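Local coordinates for putative tRNA (Adenine(37)-N6)-methyltransferase (Pseudomonas aeruginosa, PDB 7BTU), which probably methylates N6-threonylcarbamoyladenosine at position 37 of tRNA, using S-adenosyl-L-methionine as methyl donor, at the interface of chains A and B. Residues are numbered along the deposited sequence; one frame, centred on the assembly and turned at random. Chains: chain A/B, Putative tRNA (Adenine(37)-N6)-methyltransferase.

The interface of chains A and B. Residues chain A 146-147, 149-151; chain B 60-61, 139-141.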
# COMPACT_ATOMS: atom_id res chain seq x y z
N VAL A 146 -7.28 -2.93 7.32
CA VAL A 146 -8.66 -2.48 7.48
C VAL A 146 -9.56 -3.68 7.13
O VAL A 146 -10.03 -3.81 5.99
CB VAL A 146 -8.94 -1.25 6.60
CG1 VAL A 146 -10.29 -0.59 6.95
CG2 VAL A 146 -7.75 -0.27 6.61
N ALA A 147 -9.81 -4.57 8.09
CA ALA A 147 -10.39 -5.88 7.72
C ALA A 147 -11.85 -5.76 7.27
O ALA A 147 -12.35 -6.62 6.52
CB ALA A 147 -10.27 -6.87 8.89
N ALA A 149 -13.15 -3.38 5.44
CA ALA A 149 -13.33 -2.52 4.27
C ALA A 149 -14.23 -3.22 3.25
O ALA A 149 -14.25 -4.44 3.16
CB ALA A 149 -11.96 -2.18 3.66
N ARG A 150 -14.92 -2.44 2.43
CA ARG A 150 -15.83 -3.01 1.42
C ARG A 150 -15.24 -2.86 0.01
O ARG A 150 -14.51 -1.91 -0.27
CB ARG A 150 -17.20 -2.32 1.49
N ASN A 151 -15.53 -3.82 -0.87
CA ASN A 151 -15.00 -3.76 -2.23
C ASN A 151 -15.97 -4.45 -3.18
O ASN A 151 -16.87 -5.17 -2.75
CB ASN A 151 -13.59 -4.38 -2.36
CG ASN A 151 -13.51 -5.87 -2.00
OD1 ASN A 151 -13.04 -6.23 -0.93
ND2 ASN A 151 -13.91 -6.75 -2.93
N SER B 60 -15.05 1.13 -0.05
CA SER B 60 -15.10 2.06 1.08
C SER B 60 -13.78 2.82 1.27
O SER B 60 -13.77 3.93 1.83
CB SER B 60 -15.46 1.31 2.35
OG SER B 60 -14.45 0.35 2.63
N HIS B 61 -12.66 2.23 0.85
CA HIS B 61 -11.35 2.77 1.15
C HIS B 61 -10.48 2.66 -0.11
O HIS B 61 -10.58 1.71 -0.88
CB HIS B 61 -10.68 1.97 2.28
CG HIS B 61 -11.31 2.13 3.64
ND1 HIS B 61 -12.49 1.52 4.00
CD2 HIS B 61 -10.88 2.82 4.73
CE1 HIS B 61 -12.78 1.83 5.26
NE2 HIS B 61 -11.82 2.63 5.72
N TYR B 139 -8.73 -0.25 -1.94
CA TYR B 139 -8.25 -1.10 -0.86
C TYR B 139 -9.08 -2.39 -0.86
O TYR B 139 -10.31 -2.35 -0.91
CB TYR B 139 -8.37 -0.36 0.48
CG TYR B 139 -7.82 -1.15 1.65
CD1 TYR B 139 -8.57 -2.16 2.25
CD2 TYR B 139 -6.51 -0.93 2.11
CE1 TYR B 139 -8.05 -2.92 3.33
CE2 TYR B 139 -5.99 -1.67 3.21
CZ TYR B 139 -6.73 -2.67 3.77
OH TYR B 139 -6.22 -3.40 4.83
N VAL B 140 -8.41 -3.54 -0.84
CA VAL B 140 -9.10 -4.83 -0.89
C VAL B 140 -8.63 -5.71 0.25
O VAL B 140 -7.48 -6.17 0.24
CB VAL B 140 -8.86 -5.53 -2.25
CG1 VAL B 140 -9.65 -6.84 -2.33
CG2 VAL B 140 -9.23 -4.63 -3.38
N PRO B 141 -9.50 -5.99 1.23
CA PRO B 141 -9.04 -6.64 2.48
C PRO B 141 -8.40 -8.00 2.28
O PRO B 141 -7.47 -8.36 3.00
CB PRO B 141 -10.34 -6.81 3.29
CG PRO B 141 -11.32 -5.85 2.73
CD PRO B 141 -10.89 -5.50 1.32
O HOH W 1 -12.19 -0.73 0.46
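A:Arg150 and B:Ser60 pair in both directions across the contact. The A:Arg150 backbone N gives a nearly straight hydrogen bond (174° at H) to the B:Ser60 hydroxyl OG, at 2.8 Å. The B:Ser60 N returns one to the A:Arg150 carbonyl O, reaching it from above the carbonyl plane. The A:Arg150 side chain is modelled only to CB.

Earlier in the chain A loop, the A:Val146 N donates to the phenol OH of B:Tyr139 at 2.7 Å, again almost straight. The tyrosine CG is anti to its backbone N (chi1 -177°), and the ring lies at a slant to the A:Val146 side chain. Its CE1 lies 3.8 Å from A:Val146 CB, while CD1 touches the A:Ala149 methyl. The valine CG1, also anti to its N, meets B:His61 tip to tip. This methyl sits over one face of the imidazole, toward the rim, 3.9 Å from the ring centroid. A:Ala149 CB packs among B:Ser60 OG, B:His61, B:Tyr139 and B:Pro141, whose CG is 3.8 Å away. The A:Asn151 amide oxygen OD1 lies beside the B:Pro141 ring at CD and near B:Val140 CG1. The asparagine and proline side chains run antiparallel.

Within chain B, the same B:Ser60 OG also shares a 2.7 Å hydrogen bond with B:His61 ND1, lying in plane at the ring edge. This link probably helps fix both the serine hydroxyl and the turn of the imidazole. A water joins the A:Arg150 O to B:His61 N and O and to the B:Tyr139 O; its contact with B:Ser60 OG is weak. It ties the loop to two chain B segments.

A chain A loop thus packs against the starts of chain B strand 61-67 and helix 141-144 and the residues just before each. The patch is part of a two-fold symmetric interface, repeated with the chains exchanged. It would help hold a TrmO dimer together, if this two-fold pair is the biological one.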